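Local coordinates for putative riboflavin biosynthesis protein (PDB 3KY8) that probably acts as a reductase of the RibD C-terminal domain family, a family generally assigned to the reduction of 5-amino-6-(5-phosphoribosylamino)uracil in riboflavin biosynthesis, at residues M76-D81 against Q102-K107; L130-G135 against Q139-E144. All blocks are in the same frame, centred on the assembly; numbering follows the deposited sequence.

How the contacts relate
The two contacts come one after the other along the chain: contact 1 closes at residue 107, before contact 2 opens at residue 130. Their centres lie 22 Å apart and their nearest atoms about 6 Å, with no touch between them. Both lie in the same RibD C-terminal domain. Contact 1, about 18 Å from the chain centre, ties the exit of helix 71-77 to the loop between sheet strands 90-93 and 108-111, the latter an outermost strand within the chain. Contact 2, about 7 Å from that centre, joins central sheet strand 129-133 to helix 135-143. One is peripheral loop packing, the other core, near a bound unidentified molecule and a sulfate, which may mark a pocket.

Contact 1 (M76-D81 against Q102-K107); sequences MVLSFD and QGYEDK
Leu78 sets one methyl, CD2, squarely over a face of the Tyr104 ring, and this CH-pi contact carries most of the meeting. Leu78 CD2 stands 3.3 Å from the Tyr104 ring centroid, only 8° off the ring normal. All six ring carbons of Tyr104 are therefore at similar range, with CD1 and CE1 both at 3.4 Å from Leu78 CD2. The leucine reaches the ring because its CG lies beside the backbone N, anti to the carbonyl carbon (chi1 -65°); CD1 continues the chain while the CD2 branch turns onto the ring.

Leu78 is the first residue to leave helical geometry after helix 71-77, so the contact fastens the chain just beyond a helix end to the loop joining strands 90-93 and 108-111 of the sheet. Trp84 meets the Tyr104 ring edge-to-face, and Pro101 also touches Leu78. With an alanine at Tyr104, the Leu78 methyl would probably lose the ring face it sits on, and Trp84 its edge-to-face partner.

Polar groups meet across the contact at the far end of the ring, where Tyr104 OH lies 3.5 Å from Ser79 O. Within 102-107, hydrogen bonds brace the loop internally. Lys107 NZ donates to Gly103 O at 2.7 Å, nearly in line with the carbonyl (C=O...N angle 165°), and also makes a weak salt bridge to Asp106. Gly103 N donates to Glu105 OE1 at 2.9 Å, approaching from above the carboxylate plane. The phi of Gly103 is positive, and at its backbone angles a side chain would collide with the preceding carbonyl; Lys107 N closes the turn on Tyr104 O at 3.0 Å.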
HETATM    1  N   MSE A  76      18.596   2.166 -14.055  1.00 34.60           N
HETATM    2  CA  MSE A  76      17.406   2.493 -14.829  1.00 36.85           C
HETATM    3  C   MSE A  76      17.333   3.930 -15.232  1.00 37.71           C
HETATM    4  O   MSE A  76      16.682   4.259 -16.229  1.00 40.12           O
HETATM    5  CB  MSE A  76      16.127   2.144 -14.071  1.00 40.38           C
HETATM    6  CG  MSE A  76      15.975   0.659 -13.828  1.00 34.76           C
HETATM    7 SE   MSE A  76      15.875  -0.388 -15.508  0.75 40.98          SE
HETATM    8  CE  MSE A  76      14.026   0.000 -15.941  1.00 53.43           C
ATOM      9  N   VAL A  77      17.978   4.811 -14.486  1.00 38.96           N
ATOM     10  CA  VAL A  77      17.958   6.242 -14.857  1.00 36.72           C
ATOM     11  C   VAL A  77      19.048   6.455 -15.899  1.00 39.46           C
ATOM     12  O   VAL A  77      18.774   7.043 -16.932  1.00 44.16           O
ATOM     13  CB  VAL A  77      18.108   7.225 -13.623  1.00 36.47           C
ATOM     14  CG1 VAL A  77      18.154   8.672 -14.081  1.00 35.72           C
ATOM     15  CG2 VAL A  77      16.965   7.052 -12.634  1.00 33.77           C
ATOM     16  N   LEU A  78      20.274   5.978 -15.645  1.00 40.02           N
ATOM     17  CA  LEU A  78      21.356   6.110 -16.618  1.00 39.27           C
ATOM     18  C   LEU A  78      20.920   5.420 -17.882  1.00 38.99           C
ATOM     19  O   LEU A  78      20.471   4.265 -17.856  1.00 40.53           O
ATOM     20  CB  LEU A  78      22.637   5.425 -16.176  1.00 39.24           C
ATOM     21  CG  LEU A  78      23.429   5.876 -14.977  1.00 39.91           C
ATOM     22  CD1 LEU A  78      24.415   4.753 -14.663  1.00 36.85           C
ATOM     23  CD2 LEU A  78      24.136   7.201 -15.228  1.00 40.84           C
ATOM     24  N   SER A  79      21.044   6.140 -18.992  1.00 40.26           N
ATOM     25  CA  SER A  79      20.814   5.585 -20.303  1.00 40.42           C
ATOM     26  C   SER A  79      21.516   6.490 -21.313  1.00 39.76           C
ATOM     27  O   SER A  79      21.986   7.596 -20.977  1.00 39.12           O
ATOM     28  CB  SER A  79      19.302   5.391 -20.579  1.00 40.67           C
ATOM     29  OG  SER A  79      18.676   6.530 -21.142  1.00 44.69           O
ATOM     30  N   PHE A  80      21.661   5.992 -22.529  1.00 38.52           N
ATOM     31  CA  PHE A  80      22.225   6.804 -23.596  1.00 39.40           C
ATOM     32  C   PHE A  80      21.331   7.978 -23.965  1.00 39.51           C
ATOM     33  O   PHE A  80      21.840   9.009 -24.342  1.00 37.25           O
ATOM     34  CB  PHE A  80      22.398   5.976 -24.860  1.00 40.42           C
ATOM     35  CG  PHE A  80      23.495   4.996 -24.791  1.00 39.66           C
ATOM     36  CD1 PHE A  80      24.800   5.413 -24.586  1.00 40.28           C
ATOM     37  CD2 PHE A  80      23.231   3.645 -24.951  1.00 39.52           C
ATOM     38  CE1 PHE A  80      25.822   4.508 -24.532  1.00 38.26           C
ATOM     39  CE2 PHE A  80      24.252   2.729 -24.895  1.00 39.84           C
ATOM     40  CZ  PHE A  80      25.547   3.153 -24.689  1.00 40.33           C
ATOM     41  N   ASP A  81      20.010   7.779 -23.877  1.00 42.47           N
ATOM     42  CA  ASP A  81      19.001   8.753 -24.306  1.00 45.25           C
ATOM     43  C   ASP A  81      18.446   9.599 -23.138  1.00 47.67           C
ATOM     44  O   ASP A  81      17.321  10.081 -23.238  1.00 51.15           O
ATOM     45  CB  ASP A  81      17.844   7.997 -24.991  1.00 45.85           C
ATOM     46  N   GLN A 102      31.441   7.514 -17.412  1.00 35.83           N
ATOM     47  CA  GLN A 102      31.752   8.743 -18.142  1.00 35.67           C
ATOM     48  C   GLN A 102      30.464   9.553 -18.353  1.00 34.68           C
ATOM     49  O   GLN A 102      29.413   8.996 -18.741  1.00 32.42           O
ATOM     50  CB  GLN A 102      32.414   8.401 -19.480  1.00 36.79           C
ATOM     51  CG  GLN A 102      32.725   9.580 -20.379  1.00 37.41           C
ATOM     52  CD  GLN A 102      33.980  10.294 -19.959  1.00 41.93           C
ATOM     53  OE1 GLN A 102      35.015   9.670 -19.755  1.00 46.58           O
ATOM     54  NE2 GLN A 102      33.901  11.608 -19.832  1.00 34.76           N
ATOM     55  N   GLY A 103      30.554  10.848 -18.063  1.00 32.96           N
ATOM     56  CA  GLY A 103      29.436  11.766 -18.238  1.00 32.47           C
ATOM     57  C   GLY A 103      28.696  12.023 -16.940  1.00 33.85           C
ATOM     58  O   GLY A 103      27.880  12.934 -16.867  1.00 37.68           O
ATOM     59  N   TYR A 104      28.970  11.227 -15.914  1.00 31.65           N
ATOM     60  CA  TYR A 104      28.219  11.303 -14.678  1.00 32.87           C
ATOM     61  C   TYR A 104      29.103  11.517 -13.447  1.00 32.65           C
ATOM     62  O   TYR A 104      28.599  11.482 -12.356  1.00 32.17           O
ATOM     63  CB  TYR A 104      27.360  10.048 -14.515  1.00 32.33           C
ATOM     64  CG  TYR A 104      26.333   9.938 -15.592  1.00 31.80           C
ATOM     65  CD1 TYR A 104      25.057  10.438 -15.410  1.00 30.80           C
ATOM     66  CD2 TYR A 104      26.649   9.363 -16.836  1.00 36.34           C
ATOM     67  CE1 TYR A 104      24.097  10.362 -16.444  1.00 37.25           C
ATOM     68  CE2 TYR A 104      25.712   9.287 -17.851  1.00 33.59           C
ATOM     69  CZ  TYR A 104      24.439   9.782 -17.645  1.00 34.85           C
ATOM     70  OH  TYR A 104      23.510   9.704 -18.637  1.00 38.84           O
ATOM     71  N   GLU A 105      30.382  11.804 -13.638  1.00 33.39           N
ATOM     72  CA  GLU A 105      31.327  12.036 -12.524  1.00 36.85           C
ATOM     73  C   GLU A 105      31.068  13.311 -11.695  1.00 34.57           C
ATOM     74  O   GLU A 105      31.483  13.407 -10.557  1.00 38.44           O
ATOM     75  CB  GLU A 105      32.765  12.119 -13.059  1.00 35.66           C
ATOM     76  CG  GLU A 105      33.201  10.911 -13.892  1.00 42.91           C
ATOM     77  CD  GLU A 105      33.244  11.211 -15.376  1.00 42.77           C
ATOM     78  OE1 GLU A 105      32.282  11.811 -15.921  1.00 37.23           O
ATOM     79  OE2 GLU A 105      34.267  10.856 -15.984  1.00 48.41           O
ATOM     80  N   ASP A 106      30.421  14.299 -12.269  1.00 34.37           N
ATOM     81  CA  ASP A 106      29.974  15.434 -11.482  1.00 35.43           C
ATOM     82  C   ASP A 106      28.472  15.385 -11.113  1.00 33.15           C
ATOM     83  O   ASP A 106      27.924  16.351 -10.605  1.00 30.29           O
ATOM     84  CB  ASP A 106      30.352  16.738 -12.184  1.00 37.46           C
ATOM     85  CG  ASP A 106      29.798  16.855 -13.570  1.00 43.20           C
ATOM     86  OD1 ASP A 106      28.938  16.009 -14.013  1.00 40.49           O
ATOM     87  OD2 ASP A 106      30.315  17.796 -14.235  1.00 43.79           O
ATOM     88  N   LYS A 107      27.834  14.242 -11.340  1.00 33.25           N
ATOM     89  CA  LYS A 107      26.412  14.044 -11.045  1.00 32.73           C
ATOM     90  C   LYS A 107      26.145  13.002  -9.964  1.00 33.89           C
ATOM     91  O   LYS A 107      25.149  13.119  -9.212  1.00 34.49           O
ATOM     92  CB  LYS A 107      25.677  13.640 -12.312  1.00 32.10           C
ATOM     93  CG  LYS A 107      25.504  14.761 -13.294  1.00 34.95           C
ATOM     94  CD  LYS A 107      24.882  14.230 -14.583  1.00 41.48           C
ATOM     95  CE  LYS A 107      25.051  15.188 -15.752  1.00 40.26           C
ATOM     96  NZ  LYS A 107      26.471  15.155 -16.160  1.00 51.99           N
TER

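Contact 2 (L130-G135 against Q139-E144); sequences LYIDGG and QNFLKE
Gly135 O accepts the backbone N-H of Gln139 at 2.9 Å, with an N-H...O angle of 160°, and this i to i+4 bond belongs to the first turn of helix 135-143. The donor sits somewhat out of the carbonyl plane. The Gln139 side chain passes close by the same oxygen, its CG 3.0 Å from Gly135 O, but its amide nitrogen does not bond there: NE2 donates instead to Leu165 O. With CG beside the backbone N (chi1 -75°) and the chain extended beyond it, the amide is carried back along the first turn.

Gly134 occupies the N-cap position with a positive phi, in a backbone conformation that by itself calls for glycine. Gly135 N, at the start of the helix, hydrogen-bonds an unidentified ligand, and a sulfate ion also lies near this glycine; both probably came from the crystallisation liquor, yet their presence is consistent with a pocket for an anionic or polar group at the helix N-terminus.

The apolar half of the contact is Ile132 against Phe141, the strand residue and the helix residue reaching to meet each other. Ile132 CG2 stands over the centre of the phenyl face, 3.9 Å from the Phe141 centroid and 11° off its normal, a CH-pi contact. The other branch of the isoleucine curls toward the rim, where Ile132 CD1 comes within 3.6 Å of Phe141 CE2.

This forms the strand-to-helix step of the dihydrofolate reductase-like fold of this family. Ile132 also touches Asn22 and Val68 on the flanking parallel strands 21-29 and 66-70, while Phe141 packs between this sheet and Leu115 and Ile119 of helix 115-124.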
ATOM      1  N   LEU A 130      18.006  14.683   2.876  1.00 31.87           N
ATOM      2  CA  LEU A 130      18.328  13.699   1.857  1.00 30.68           C
ATOM      3  C   LEU A 130      17.077  13.046   1.321  1.00 30.15           C
ATOM      4  O   LEU A 130      16.201  12.654   2.075  1.00 31.70           O
ATOM      5  CB  LEU A 130      19.281  12.660   2.426  1.00 29.41           C
ATOM      6  CG  LEU A 130      20.652  13.223   2.860  1.00 30.50           C
ATOM      7  CD1 LEU A 130      21.473  12.181   3.687  1.00 26.74           C
ATOM      8  CD2 LEU A 130      21.370  13.802   1.642  1.00 26.26           C
ATOM      9  N   TYR A 131      17.015  12.952   0.004  1.00 31.78           N
ATOM     10  CA  TYR A 131      15.925  12.288  -0.718  1.00 31.60           C
ATOM     11  C   TYR A 131      16.341  10.824  -0.965  1.00 32.86           C
ATOM     12  O   TYR A 131      17.179  10.530  -1.805  1.00 29.36           O
ATOM     13  CB  TYR A 131      15.638  13.100  -1.988  1.00 33.76           C
ATOM     14  CG  TYR A 131      14.765  12.469  -3.049  1.00 35.02           C
ATOM     15  CD1 TYR A 131      13.844  11.466  -2.748  1.00 39.32           C
ATOM     16  CD2 TYR A 131      14.802  12.951  -4.351  1.00 38.53           C
ATOM     17  CE1 TYR A 131      13.061  10.907  -3.725  1.00 32.34           C
ATOM     18  CE2 TYR A 131      14.001  12.410  -5.329  1.00 35.95           C
ATOM     19  CZ  TYR A 131      13.134  11.398  -5.004  1.00 39.59           C
ATOM     20  OH  TYR A 131      12.366  10.867  -5.985  1.00 34.54           O
ATOM     21  N   ILE A 132      15.777   9.922  -0.163  1.00 33.28           N
ATOM     22  CA  ILE A 132      16.128   8.515  -0.210  1.00 34.54           C
ATOM     23  C   ILE A 132      15.253   7.830  -1.270  1.00 36.42           C
ATOM     24  O   ILE A 132      14.007   7.862  -1.171  1.00 37.70           O
ATOM     25  CB  ILE A 132      15.931   7.823   1.160  1.00 31.42           C
ATOM     26  CG1 ILE A 132      16.535   8.645   2.307  1.00 31.14           C
ATOM     27  CG2 ILE A 132      16.529   6.441   1.129  1.00 32.06           C
ATOM     28  CD1 ILE A 132      17.987   9.115   2.121  1.00 22.18           C
ATOM     29  N   ASP A 133      15.890   7.218  -2.278  1.00 35.60           N
ATOM     30  CA  ASP A 133      15.166   6.641  -3.418  1.00 36.15           C
ATOM     31  C   ASP A 133      15.645   5.234  -3.754  1.00 36.41           C
ATOM     32  O   ASP A 133      16.796   4.901  -3.575  1.00 36.37           O
ATOM     33  CB  ASP A 133      15.282   7.534  -4.662  1.00 39.75           C
ATOM     34  CG  ASP A 133      14.201   7.220  -5.716  1.00 42.51           C
ATOM     35  OD1 ASP A 133      13.059   6.835  -5.351  1.00 45.11           O
ATOM     36  OD2 ASP A 133      14.490   7.395  -6.913  1.00 44.53           O
ATOM     37  N   GLY A 134      14.729   4.401  -4.224  1.00 36.61           N
ATOM     38  CA  GLY A 134      15.047   3.032  -4.555  1.00 36.47           C
ATOM     39  C   GLY A 134      14.482   2.125  -3.491  1.00 36.57           C
ATOM     40  O   GLY A 134      14.660   2.383  -2.317  1.00 39.88           O
ATOM     41  N   GLY A 135      13.864   1.030  -3.926  1.00 37.74           N
ATOM     42  CA  GLY A 135      13.228   0.058  -3.053  1.00 37.95           C
ATOM     43  C   GLY A 135      14.141  -0.615  -2.058  1.00 36.93           C
ATOM     44  O   GLY A 135      13.821  -0.669  -0.873  1.00 37.73           O
ATOM     45  N   GLN A 139      14.076   0.237   1.851  1.00 35.44           N
ATOM     46  CA  GLN A 139      13.898  -0.918   2.739  1.00 32.57           C
ATOM     47  C   GLN A 139      15.016  -0.992   3.758  1.00 34.09           C
ATOM     48  O   GLN A 139      14.761  -1.188   4.951  1.00 34.62           O
ATOM     49  CB  GLN A 139      13.771  -2.195   1.935  1.00 31.35           C
ATOM     50  CG  GLN A 139      12.386  -2.288   1.271  1.00 31.81           C
ATOM     51  CD  GLN A 139      12.331  -3.274   0.149  1.00 34.50           C
ATOM     52  OE1 GLN A 139      12.982  -4.287   0.213  1.00 44.49           O
ATOM     53  NE2 GLN A 139      11.559  -2.968  -0.906  1.00 37.98           N
ATOM     54  N   ASN A 140      16.243  -0.766   3.310  1.00 34.40           N
ATOM     55  CA  ASN A 140      17.401  -0.792   4.199  1.00 32.99           C
ATOM     56  C   ASN A 140      17.429   0.325   5.233  1.00 33.12           C
ATOM     57  O   ASN A 140      17.752   0.063   6.402  1.00 34.65           O
ATOM     58  CB  ASN A 140      18.707  -0.865   3.398  1.00 34.75           C
ATOM     59  CG  ASN A 140      18.956  -2.252   2.844  1.00 34.89           C
ATOM     60  OD1 ASN A 140      18.486  -3.251   3.385  1.00 34.88           O
ATOM     61  ND2 ASN A 140      19.684  -2.318   1.766  1.00 33.03           N
ATOM     62  N   PHE A 141      17.069   1.536   4.817  1.00 32.91           N
ATOM     63  CA  PHE A 141      16.837   2.653   5.743  1.00 34.99           C
ATOM     64  C   PHE A 141      15.780   2.337   6.829  1.00 33.11           C
ATOM     65  O   PHE A 141      16.034   2.520   8.030  1.00 34.36           O
ATOM     66  CB  PHE A 141      16.471   3.946   4.988  1.00 33.36           C
ATOM     67  CG  PHE A 141      17.672   4.751   4.542  1.00 30.74           C
ATOM     68  CD1 PHE A 141      18.537   4.257   3.567  1.00 36.50           C
ATOM     69  CD2 PHE A 141      17.913   6.013   5.062  1.00 31.65           C
ATOM     70  CE1 PHE A 141      19.649   4.994   3.152  1.00 39.20           C
ATOM     71  CE2 PHE A 141      19.041   6.739   4.669  1.00 36.85           C
ATOM     72  CZ  PHE A 141      19.903   6.219   3.693  1.00 36.69           C
ATOM     73  N   LEU A 142      14.641   1.817   6.398  1.00 32.55           N
ATOM     74  CA  LEU A 142      13.566   1.401   7.292  1.00 28.99           C
ATOM     75  C   LEU A 142      13.967   0.320   8.273  1.00 32.28           C
ATOM     76  O   LEU A 142      13.516   0.387   9.444  1.00 31.34           O
ATOM     77  CB  LEU A 142      12.332   0.985   6.495  1.00 30.71           C
ATOM     78  CG  LEU A 142      11.588   2.136   5.788  1.00 27.62           C
ATOM     79  CD1 LEU A 142      10.491   1.633   4.784  1.00 28.91           C
ATOM     80  CD2 LEU A 142      11.014   3.007   6.849  1.00 25.80           C
ATOM     81  N   LYS A 143      14.824  -0.639   7.845  1.00 31.56           N
ATOM     82  CA  LYS A 143      15.347  -1.688   8.750  1.00 33.39           C
ATOM     83  C   LYS A 143      16.228  -1.119   9.858  1.00 33.63           C
ATOM     84  O   LYS A 143      16.452  -1.781  10.854  1.00 36.27           O
ATOM     85  CB  LYS A 143      16.094  -2.829   7.999  1.00 31.83           C
ATOM     86  CG  LYS A 143      15.173  -3.667   7.078  1.00 30.01           C
ATOM     87  CD  LYS A 143      15.944  -4.750   6.237  1.00 35.31           C
ATOM     88  CE  LYS A 143      15.006  -5.631   5.328  1.00 43.45           C
ATOM     89  NZ  LYS A 143      15.514  -7.051   4.950  1.00 40.80           N
ATOM     90  N   GLU A 144      16.712   0.109   9.713  1.00 35.08           N
ATOM     91  CA  GLU A 144      17.447   0.778  10.795  1.00 34.32           C
ATOM     92  C   GLU A 144      16.693   1.988  11.369  1.00 35.69           C
ATOM     93  O   GLU A 144      17.238   2.763  12.193  1.00 34.48           O
ATOM     94  CB  GLU A 144      18.820   1.185  10.282  1.00 33.38           C
ATOM     95  CG  GLU A 144      19.771  -0.035  10.131  1.00 37.25           C
ATOM     96  CD  GLU A 144      21.142   0.357   9.625  1.00 37.96           C
ATOM     97  OE1 GLU A 144      21.751   1.288  10.194  1.00 50.06           O
ATOM     98  OE2 GLU A 144      21.605  -0.239   8.634  1.00 48.78           O
TER